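Local coordinates for protein butyrophilin subfamily 1 member A1 (Bos taurus, PDB 4HH8) that probably helps in secreting milk-fat droplets and in restraining T-cell proliferation, this chain being its extracellular pair of immunoglobulin domains, at residues P159-W163 against V188-V192; C150-Y156 against C204-N208; D104-C110 against A121-V127; S57-F61 against E72-Y77. The protein carries 1 engineered substitution. All coordinates share one frame; numbering follows the deposited sequence.

Contact 1 of 4, residues P159-W163 against V188-V192; sequences PQVQW and VRASV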
# COMPACT_ATOMS: atom_id res chain seq x y z
N PRO A 159 -1.96 -6.07 8.85
CA PRO A 159 -2.57 -5.13 9.80
C PRO A 159 -2.22 -5.50 11.27
O PRO A 159 -1.85 -6.64 11.56
CB PRO A 159 -4.07 -5.33 9.53
CG PRO A 159 -4.12 -6.86 9.28
CD PRO A 159 -2.91 -7.15 8.47
N GLN A 160 -2.32 -4.54 12.17
CA GLN A 160 -1.99 -4.75 13.57
C GLN A 160 -3.29 -4.96 14.31
O GLN A 160 -4.30 -4.37 13.96
CB GLN A 160 -1.24 -3.52 14.11
CG GLN A 160 -1.23 -3.29 15.67
CD GLN A 160 -0.66 -1.90 16.05
OE1 GLN A 160 -1.39 -1.00 16.46
NE2 GLN A 160 0.62 -1.72 15.85
N VAL A 161 -3.25 -5.85 15.30
CA VAL A 161 -4.38 -6.14 16.15
C VAL A 161 -4.06 -5.56 17.54
O VAL A 161 -2.97 -5.73 18.03
CB VAL A 161 -4.56 -7.66 16.30
CG1 VAL A 161 -5.74 -7.98 17.19
CG2 VAL A 161 -4.73 -8.37 14.89
N GLN A 162 -5.02 -4.88 18.18
CA GLN A 162 -4.83 -4.37 19.53
C GLN A 162 -6.09 -4.72 20.34
O GLN A 162 -7.19 -4.41 19.92
CB GLN A 162 -4.52 -2.85 19.49
CG GLN A 162 -4.68 -2.05 20.81
CD GLN A 162 -5.00 -0.51 20.57
OE1 GLN A 162 -6.04 -0.13 19.99
NE2 GLN A 162 -4.10 0.34 21.05
N TRP A 163 -5.92 -5.39 21.46
CA TRP A 163 -7.01 -5.61 22.39
C TRP A 163 -6.94 -4.60 23.52
O TRP A 163 -5.87 -4.34 24.03
CB TRP A 163 -6.94 -7.00 23.02
CG TRP A 163 -7.00 -8.10 22.04
CD1 TRP A 163 -5.95 -8.66 21.34
CD2 TRP A 163 -8.17 -8.79 21.63
NE1 TRP A 163 -6.40 -9.66 20.54
CE2 TRP A 163 -7.77 -9.76 20.68
CE3 TRP A 163 -9.54 -8.71 21.98
CZ2 TRP A 163 -8.66 -10.66 20.11
CZ3 TRP A 163 -10.44 -9.61 21.39
CH2 TRP A 163 -9.99 -10.56 20.45
N VAL A 188 -7.24 -11.49 8.88
CA VAL A 188 -6.57 -11.54 10.16
C VAL A 188 -7.45 -12.22 11.19
O VAL A 188 -8.62 -11.90 11.30
CB VAL A 188 -6.12 -10.10 10.65
CG1 VAL A 188 -7.31 -9.18 10.89
CG2 VAL A 188 -5.22 -10.20 11.94
N ARG A 189 -6.90 -13.17 11.92
CA ARG A 189 -7.61 -13.81 13.01
C ARG A 189 -6.77 -13.64 14.29
O ARG A 189 -5.59 -13.90 14.29
CB ARG A 189 -7.76 -15.31 12.72
CG ARG A 189 -8.93 -15.68 11.85
CD ARG A 189 -9.39 -17.14 12.16
NE ARG A 189 -9.93 -17.81 10.96
CZ ARG A 189 -10.02 -19.13 10.80
NH1 ARG A 189 -9.63 -19.97 11.77
NH2 ARG A 189 -10.51 -19.64 9.66
N ALA A 190 -7.38 -13.23 15.39
CA ALA A 190 -6.64 -13.20 16.63
C ALA A 190 -7.50 -13.68 17.78
O ALA A 190 -8.67 -13.34 17.86
CB ALA A 190 -6.14 -11.81 16.89
N SER A 191 -6.89 -14.42 18.69
CA SER A 191 -7.57 -15.00 19.83
C SER A 191 -6.96 -14.60 21.12
O SER A 191 -5.75 -14.45 21.21
CB SER A 191 -7.55 -16.52 19.79
OG SER A 191 -8.59 -16.90 18.92
N VAL A 192 -7.81 -14.49 22.14
CA VAL A 192 -7.38 -14.10 23.44
C VAL A 192 -8.21 -14.95 24.43
O VAL A 192 -9.32 -15.42 24.11
CB VAL A 192 -7.55 -12.57 23.53
CG1 VAL A 192 -8.95 -12.13 23.99
CG2 VAL A 192 -6.43 -11.92 24.19
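Trp163 lays its indole against Val192 and Ala190 in the core of the second immunoglobulin domain, a beta sandwich in which strand 160-165 belongs to one sheet and strand 186-194 to the other. The short segments run the same way at 28°, their axes 8.7 Å apart, so the contact is made by side chains meeting between the sheets. Val192 comes from the opposite direction and sets its CG1 methyl over one face of the indole, 3.8 Å from the centroid of the six-membered ring and only 7° off its normal: a clean CH-pi contact. Ala190 is met at the ring's rim, where CZ2 lies 3.5 Å from the Ala190 O, near the ring plane. The indole NE1 is satisfied by Ser173 OG, and the ring also packs on Cys150 of the domain's disulfide, a neighbour to be expected of the core tryptophan of an immunoglobulin domain. An alanine here is likely to open a gap beside Cys150, leave Val192 CG1 without the face it rests on and deprive Ser173 OG of its N-H donor. Two residues earlier in the strand, Val161 spreads its two methyls over two partners, CG1, anti to the backbone N (chi1 -180°), reaching Ala190 CB at 3.9 Å. Its other branch slides past Val188 in the opposite sense, and there CG2 of Val161 sits 3.5 Å from CG2 of Val188.

Contact 2 of 4, residues C150-Y156 against C204-N208; sequences CTSVGWY and CAIRN. Engineered in segment 204-208: Ala205 (natural residue Cys).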
# COMPACT_ATOMS: atom_id res chain seq x y z
N CYS A 150 -11.14 -12.52 17.14
CA CYS A 150 -11.43 -11.32 16.36
C CYS A 150 -10.96 -11.54 14.94
O CYS A 150 -9.84 -12.00 14.67
CB CYS A 150 -10.76 -10.09 16.97
SG CYS A 150 -11.00 -8.54 16.09
N THR A 151 -11.82 -11.16 14.02
CA THR A 151 -11.68 -11.55 12.64
C THR A 151 -11.92 -10.33 11.74
O THR A 151 -12.72 -9.49 12.05
CB THR A 151 -12.67 -12.70 12.44
OG1 THR A 151 -11.97 -13.96 12.55
CG2 THR A 151 -13.39 -12.56 11.17
N SER A 152 -11.14 -10.20 10.66
CA SER A 152 -11.39 -9.16 9.69
C SER A 152 -10.67 -9.56 8.42
O SER A 152 -9.68 -10.30 8.46
CB SER A 152 -10.94 -7.78 10.20
OG SER A 152 -11.09 -6.76 9.22
N VAL A 153 -11.16 -9.04 7.31
CA VAL A 153 -10.83 -9.50 5.98
C VAL A 153 -10.36 -8.31 5.16
O VAL A 153 -10.92 -7.23 5.29
CB VAL A 153 -12.14 -10.11 5.41
CG1 VAL A 153 -12.30 -9.92 3.91
CG2 VAL A 153 -12.29 -11.58 5.85
N GLY A 154 -9.31 -8.48 4.34
CA GLY A 154 -9.00 -7.48 3.27
C GLY A 154 -8.00 -6.35 3.57
O GLY A 154 -8.10 -5.24 3.03
N TRP A 155 -7.00 -6.60 4.40
CA TRP A 155 -6.07 -5.54 4.78
C TRP A 155 -4.82 -5.67 3.99
O TRP A 155 -4.39 -6.77 3.69
CB TRP A 155 -5.73 -5.61 6.26
CG TRP A 155 -6.92 -5.49 7.09
CD1 TRP A 155 -7.86 -6.46 7.34
CD2 TRP A 155 -7.40 -4.30 7.74
NE1 TRP A 155 -8.85 -5.96 8.14
CE2 TRP A 155 -8.60 -4.63 8.40
CE3 TRP A 155 -6.89 -2.99 7.88
CZ2 TRP A 155 -9.33 -3.70 9.15
CZ3 TRP A 155 -7.61 -2.07 8.64
CH2 TRP A 155 -8.83 -2.42 9.23
N TYR A 156 -4.21 -4.54 3.67
CA TYR A 156 -2.90 -4.56 3.09
C TYR A 156 -2.13 -3.35 3.60
O TYR A 156 -2.68 -2.26 3.65
CB TYR A 156 -2.96 -4.64 1.54
CG TYR A 156 -1.60 -5.01 1.01
CD1 TYR A 156 -1.23 -6.36 0.86
CD2 TYR A 156 -0.65 -4.03 0.75
CE1 TYR A 156 0.04 -6.70 0.41
CE2 TYR A 156 0.62 -4.37 0.30
CZ TYR A 156 0.96 -5.69 0.15
OH TYR A 156 2.21 -6.00 -0.28
N CYS A 204 -11.47 -4.89 20.18
CA CYS A 204 -10.45 -5.38 19.29
C CYS A 204 -10.31 -4.29 18.25
O CYS A 204 -11.31 -3.88 17.69
CB CYS A 204 -10.90 -6.70 18.63
SG CYS A 204 -9.79 -7.25 17.26
N ALA A 205 -9.10 -3.80 17.99
CA ALA A 205 -8.89 -2.82 16.95
C ALA A 205 -7.98 -3.42 15.93
O ALA A 205 -6.98 -4.04 16.28
CB ALA A 205 -8.27 -1.52 17.51
N ILE A 206 -8.32 -3.23 14.66
CA ILE A 206 -7.46 -3.64 13.60
C ILE A 206 -6.95 -2.37 12.95
O ILE A 206 -7.74 -1.55 12.50
CB ILE A 206 -8.22 -4.48 12.49
CG1 ILE A 206 -9.05 -5.64 13.09
CG2 ILE A 206 -7.26 -4.99 11.49
CD1 ILE A 206 -8.27 -6.70 13.82
N ARG A 207 -5.64 -2.22 12.81
CA ARG A 207 -5.15 -0.96 12.30
C ARG A 207 -4.25 -1.14 11.11
O ARG A 207 -3.33 -1.94 11.16
CB ARG A 207 -4.36 -0.27 13.43
CG ARG A 207 -3.84 1.12 13.08
CD ARG A 207 -3.21 1.77 14.30
NE ARG A 207 -2.62 3.07 14.00
CZ ARG A 207 -3.29 4.22 14.03
NH1 ARG A 207 -4.60 4.24 14.33
NH2 ARG A 207 -2.66 5.35 13.76
N ASN A 208 -4.49 -0.37 10.06
CA ASN A 208 -3.52 -0.24 8.98
C ASN A 208 -2.51 0.86 9.36
O ASN A 208 -2.84 2.05 9.29
CB ASN A 208 -4.26 0.07 7.69
CG ASN A 208 -3.39 0.01 6.48
OD1 ASN A 208 -2.33 0.60 6.47
ND2 ASN A 208 -3.85 -0.69 5.42
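Trp155 carries the CG2 methyl of Ile206 over one face of its indole, 3.5 Å from the centroid of the six-membered ring and 19° off the normal. At the edge, Ser152 OG lies in the ring plane and accepts the N-H of Trp155 NE1 at 2.6 Å, a bond that helps hold the ring in its rotation. The same Ser152 hydroxyl is hydrogen-bonded to Ser132 O, so one small side chain joins the indole to a neighbouring loop. Asn208 slides past the indole the other way, its CB 4.0 Å from Trp155 CE3 and its amide plane 43° from the ring. The amide then reaches the backbone: Asn208 ND2 gives its stronger hydrogen bond to Ala129 O and a weak, bent one to Tyr156 O, while its OD1 receives Leu211 N. At the other end of the contact, Cys150 and Cys204 close the disulfide that ties the two sheets of the immunoglobulin sandwich, SG to SG 2.1 Å with chi3 -86°. Both sulfurs stand anti to their backbone N, which points them across the sandwich at each other. Ile206 fills the stretch between disulfide and indole, its CD1 4.0 Å from Cys150 SG. The chemistry is therefore graded along the strands: a covalent tie at one end, buried between the sheets, and toward the first domain a buried amide whose polar atoms are paid for by backbone groups.

Contact 3 of 4, residues D104-C110 against A121-V127; sequences DDGEYRC and AIVHLKV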
# COMPACT_ATOMS: atom_id res chain seq x y z
N ASP A 104 1.52 -4.16 -7.06
CA ASP A 104 2.15 -2.91 -7.50
C ASP A 104 3.05 -2.26 -6.45
O ASP A 104 3.84 -1.36 -6.77
CB ASP A 104 1.08 -1.91 -7.91
CG ASP A 104 0.31 -2.36 -9.13
OD1 ASP A 104 0.95 -2.98 -10.01
OD2 ASP A 104 -0.89 -2.07 -9.21
N ASP A 105 2.92 -2.70 -5.19
CA ASP A 105 3.77 -2.21 -4.09
C ASP A 105 5.24 -2.48 -4.36
O ASP A 105 5.60 -3.57 -4.80
CB ASP A 105 3.39 -2.93 -2.81
CG ASP A 105 3.96 -2.27 -1.57
OD1 ASP A 105 3.22 -1.56 -0.88
OD2 ASP A 105 5.15 -2.47 -1.29
N GLY A 106 6.09 -1.48 -4.11
CA GLY A 106 7.53 -1.66 -4.24
C GLY A 106 8.26 -0.46 -4.81
O GLY A 106 7.73 0.65 -4.90
N GLU A 107 9.49 -0.71 -5.23
CA GLU A 107 10.41 0.32 -5.71
C GLU A 107 10.28 0.46 -7.21
O GLU A 107 10.26 -0.53 -7.95
CB GLU A 107 11.85 -0.11 -5.37
CG GLU A 107 12.92 0.92 -5.73
CD GLU A 107 14.36 0.37 -5.62
OE1 GLU A 107 14.96 0.54 -4.52
OE2 GLU A 107 14.87 -0.26 -6.61
N TYR A 108 10.21 1.70 -7.67
CA TYR A 108 10.21 1.96 -9.11
C TYR A 108 11.40 2.84 -9.39
O TYR A 108 11.85 3.57 -8.50
CB TYR A 108 8.93 2.70 -9.52
CG TYR A 108 7.71 1.85 -9.44
CD1 TYR A 108 7.10 1.35 -10.62
CD2 TYR A 108 7.15 1.50 -8.21
CE1 TYR A 108 5.96 0.56 -10.56
CE2 TYR A 108 6.01 0.68 -8.13
CZ TYR A 108 5.41 0.23 -9.30
OH TYR A 108 4.29 -0.57 -9.25
N ARG A 109 11.89 2.80 -10.61
CA ARG A 109 12.92 3.72 -11.03
C ARG A 109 12.44 4.56 -12.21
O ARG A 109 11.83 4.04 -13.14
CB ARG A 109 14.21 2.95 -11.36
CG ARG A 109 14.84 2.25 -10.14
CD ARG A 109 16.31 1.96 -10.41
NE ARG A 109 17.03 1.28 -9.32
CZ ARG A 109 17.79 1.89 -8.41
NH1 ARG A 109 17.95 3.21 -8.42
NH2 ARG A 109 18.40 1.16 -7.47
N CYS A 110 12.72 5.86 -12.16
CA CYS A 110 12.37 6.75 -13.28
C CYS A 110 13.62 7.21 -13.99
O CYS A 110 14.48 7.85 -13.38
CB CYS A 110 11.59 7.96 -12.80
SG CYS A 110 12.46 8.90 -11.50
N ALA A 121 16.18 8.20 -10.85
CA ALA A 121 15.83 8.33 -9.44
C ALA A 121 14.91 7.20 -9.09
O ALA A 121 14.59 6.37 -9.92
CB ALA A 121 15.17 9.66 -9.18
N ILE A 122 14.48 7.19 -7.83
CA ILE A 122 13.74 6.09 -7.24
C ILE A 122 12.44 6.66 -6.74
O ILE A 122 12.44 7.74 -6.16
CB ILE A 122 14.56 5.48 -6.07
CG1 ILE A 122 15.75 4.70 -6.63
CG2 ILE A 122 13.72 4.57 -5.15
CD1 ILE A 122 16.81 4.31 -5.60
N VAL A 123 11.33 5.98 -7.01
CA VAL A 123 10.04 6.29 -6.38
C VAL A 123 9.54 5.02 -5.69
O VAL A 123 9.60 3.91 -6.26
CB VAL A 123 8.96 6.73 -7.41
CG1 VAL A 123 7.77 7.44 -6.71
CG2 VAL A 123 9.54 7.62 -8.45
N HIS A 124 9.06 5.17 -4.46
CA HIS A 124 8.55 4.03 -3.74
C HIS A 124 7.07 4.17 -3.80
O HIS A 124 6.55 5.21 -3.46
CB HIS A 124 9.04 4.00 -2.28
CG HIS A 124 10.53 3.85 -2.14
ND1 HIS A 124 11.19 2.65 -2.32
CD2 HIS A 124 11.49 4.77 -1.85
CE1 HIS A 124 12.48 2.82 -2.13
NE2 HIS A 124 12.70 4.10 -1.85
N LEU A 125 6.39 3.14 -4.30
CA LEU A 125 4.94 3.05 -4.17
C LEU A 125 4.59 2.22 -2.94
O LEU A 125 5.06 1.11 -2.78
CB LEU A 125 4.31 2.43 -5.41
CG LEU A 125 2.79 2.41 -5.33
CD1 LEU A 125 2.23 3.82 -5.13
CD2 LEU A 125 2.21 1.75 -6.55
N LYS A 126 3.78 2.76 -2.05
CA LYS A 126 3.31 2.00 -0.89
C LYS A 126 1.83 1.80 -1.04
O LYS A 126 1.11 2.76 -0.97
CB LYS A 126 3.55 2.75 0.42
CG LYS A 126 5.01 2.79 0.89
CD LYS A 126 5.46 1.47 1.40
CE LYS A 126 6.72 1.63 2.19
NZ LYS A 126 7.06 0.28 2.67
N VAL A 127 1.37 0.55 -1.15
CA VAL A 127 -0.03 0.28 -1.36
C VAL A 127 -0.68 -0.11 -0.05
O VAL A 127 -0.04 -0.76 0.77
CB VAL A 127 -0.29 -0.84 -2.42
CG1 VAL A 127 -1.77 -1.06 -2.55
CG2 VAL A 127 0.39 -0.49 -3.78
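Tyr108 and Val123 exchange backbone bonds at the middle of an antiparallel pairing between segments 104-110 and 121-127, with Tyr108 N to Val123 O at 2.7 Å. Gly106 with Leu125 and Cys110 with Ala121 are the other hydrogen-bonded pairs, and Glu107 with His124 and Arg109 with Ile122 are the non-hydrogen-bonded ones between them. A side chain prolongs the pattern past the last backbone pair: Asp105 OD1 takes the N-H of Val127 at 2.8 Å, almost straight at 177°, on its anti side and 29° out of the carboxylate plane. With chi1 at -167° the carboxylate of Asp105 swings across to that N-H, CG lying anti to the backbone N. This is the F-G hairpin of the V-set immunoglobulin fold, and Asp104, Gly106, Tyr108 and Cys110 spell its familiar D-x-G-x-Y-x-C motif. Within it, Tyr108 OH donates to Asp104 O at 2.6 Å, in the carbonyl plane on a lone pair, forming a tyrosine corner, while Asp104 OD2 salt-bridges Arg80. Gly106 adopts backbone angles at which a side chain would jam against the preceding carbonyl.

Apolar contacts occupy the face that looks into the sandwich. The Tyr108 ring lies alongside Leu125, CE2 3.7 Å from Leu125 CB, and Cys110 SG, disulfide-bonded to Cys36, rests 3.6 Å from Ala121 CB. On the other face charge and hydrocarbon mix: Arg109 runs extended beside Ile122, and Glu107 CG packs 3.8 Å from Ile122 CG2. Arg109 NE and Glu107 OE2 make a long salt bridge of 3.8 Å, the oxygen well out of the guanidinium plane.

Contact 4 of 4, residues S57-F61 against E72-Y77; sequences SPAVF and EEMAEY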
# COMPACT_ATOMS: atom_id res chain seq x y z
N SER A 57 13.89 -3.25 -19.17
CA SER A 57 13.00 -3.64 -20.25
C SER A 57 12.56 -5.09 -20.00
O SER A 57 13.40 -5.94 -19.67
CB SER A 57 13.75 -3.49 -21.58
OG SER A 57 12.89 -3.63 -22.71
N PRO A 58 11.24 -5.39 -20.11
CA PRO A 58 10.15 -4.46 -20.42
C PRO A 58 9.83 -3.56 -19.23
O PRO A 58 10.07 -3.94 -18.07
CB PRO A 58 8.97 -5.37 -20.74
CG PRO A 58 9.44 -6.79 -20.53
CD PRO A 58 10.75 -6.76 -19.85
N ALA A 59 9.34 -2.35 -19.53
CA ALA A 59 9.20 -1.28 -18.57
C ALA A 59 7.76 -1.20 -18.09
O ALA A 59 6.88 -1.79 -18.69
CB ALA A 59 9.62 0.05 -19.19
N VAL A 60 7.56 -0.49 -16.98
CA VAL A 60 6.22 -0.14 -16.52
C VAL A 60 5.59 0.85 -17.51
O VAL A 60 4.41 0.73 -17.85
CB VAL A 60 6.31 0.50 -15.09
CG1 VAL A 60 4.96 1.09 -14.65
CG2 VAL A 60 6.77 -0.53 -14.11
N PHE A 61 6.38 1.83 -17.95
CA PHE A 61 5.92 2.88 -18.86
C PHE A 61 7.12 3.40 -19.66
O PHE A 61 8.25 3.56 -19.13
CB PHE A 61 5.19 4.02 -18.14
CG PHE A 61 4.81 5.14 -19.06
CD1 PHE A 61 3.61 5.11 -19.77
CD2 PHE A 61 5.68 6.19 -19.30
CE1 PHE A 61 3.28 6.12 -20.67
CE2 PHE A 61 5.36 7.18 -20.22
CZ PHE A 61 4.16 7.16 -20.90
N GLU A 72 6.94 -2.09 -25.64
CA GLU A 72 8.13 -2.17 -24.81
C GLU A 72 7.74 -2.12 -23.32
O GLU A 72 8.61 -2.06 -22.45
CB GLU A 72 9.08 -1.03 -25.15
CG GLU A 72 9.55 -0.98 -26.61
CD GLU A 72 10.88 -0.27 -26.77
OE1 GLU A 72 11.81 -0.49 -25.95
OE2 GLU A 72 10.98 0.52 -27.73
N GLU A 73 6.43 -2.12 -23.05
CA GLU A 73 5.87 -2.11 -21.69
C GLU A 73 5.45 -3.52 -21.25
O GLU A 73 4.87 -4.28 -22.04
CB GLU A 73 4.67 -1.18 -21.64
CG GLU A 73 5.05 0.27 -21.99
CD GLU A 73 3.88 1.25 -21.92
OE1 GLU A 73 2.72 0.83 -22.06
OE2 GLU A 73 4.12 2.46 -21.72
N MSE A 74 5.73 -3.87 -20.00
CA MSE A 74 5.19 -5.10 -19.39
C MSE A 74 3.71 -5.22 -19.69
O MSE A 74 2.97 -4.22 -19.61
CB MSE A 74 5.38 -5.10 -17.88
CG MSE A 74 6.80 -5.31 -17.42
SE MSE A 74 7.02 -4.87 -15.50
CE MSE A 74 8.12 -3.35 -15.63
N ALA A 75 3.29 -6.44 -20.03
CA ALA A 75 1.89 -6.73 -20.38
C ALA A 75 0.89 -6.45 -19.26
O ALA A 75 -0.25 -6.05 -19.52
CB ALA A 75 1.73 -8.16 -20.91
N GLU A 76 1.32 -6.67 -18.02
CA GLU A 76 0.51 -6.36 -16.83
C GLU A 76 0.44 -4.86 -16.49
O GLU A 76 -0.30 -4.46 -15.58
CB GLU A 76 1.10 -7.08 -15.64
CG GLU A 76 2.61 -7.23 -15.76
CD GLU A 76 3.25 -7.56 -14.44
OE1 GLU A 76 3.08 -6.72 -13.51
OE2 GLU A 76 3.91 -8.64 -14.33
N TYR A 77 1.23 -4.03 -17.17
CA TYR A 77 1.04 -2.60 -17.04
C TYR A 77 0.33 -1.96 -18.21
O TYR A 77 -0.33 -0.95 -18.06
CB TYR A 77 2.35 -1.90 -16.67
CG TYR A 77 2.67 -2.17 -15.22
CD1 TYR A 77 1.95 -1.54 -14.20
CD2 TYR A 77 3.63 -3.12 -14.85
CE1 TYR A 77 2.21 -1.81 -12.87
CE2 TYR A 77 3.89 -3.41 -13.53
CZ TYR A 77 3.19 -2.76 -12.53
OH TYR A 77 3.45 -3.00 -11.21
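Ala59 O is held by two donors from segment 72-77: Met74 N at 2.7 Å, and the CA-H of Glu73, whose CA lies 3.2 Å away. One residue back along that segment, Glu72 O accepts the N-H of Ala59 at 3.0 Å, nearly straight at 172° and in the carbonyl plane. These two bonds make a single bridge between loops of the first, V-set domain, joining the approach to strand 61-64 to the chain that leads into strand 81-85. A cis peptide precedes Pro58, whose CB packs on Met74. Beyond the bridge the selenomethionine Met74 bends at chi3 (-113°), bringing CE to a tight 3.5 Å from Val60 CG2. The other branch of Val60, CG1, stands over one face of Tyr77, 4.2 Å from the ring centroid, so this valine is shared between methyl and ring. Opposite Trp51 the strand opens with a classic beta bulge, formed by Val60 and Phe61. Glu73 runs extended beside Phe61, pointing the same way, with OE2 3.3 Å from Phe61 CD1 and the carboxylate plane 48° from the ring. Its OE2 accepts Leu62 N, so that this side chain pins the beginning of the strand. A leucine in its place would probably leave Leu62 N without its acceptor and the start of the strand less firmly held. Because Glu73 is buried, with Glu68 OE2 close by its own OE2, the like charges may raise the proton affinity of one carboxylate, an effect that the N-H of Leu62 would partly offset.

Contacts 1 and 2 share the core of the second immunoglobulin domain, their centres 7 Å apart, and contact 1 is nested within the chain loop that contact 2 closes. Trp163 CH2 packs 3.6 Å from Cys150 CB, and Ala190 O probably accepts Cys150 N at 2.7 Å. Contacts 3 and 4 belong to the first domain, about 14 Å apart between centres, and meet at Tyr77, whose OH makes weak hydrogen bonds to Asp104 OD1 and Tyr108 OH. Tyr156 spans the domains: its CD2 comes 3.3 Å from Val127 O, linking contact 2 to contact 3. Contacts 1 and 4 lie farthest apart, about 38 Å between centres.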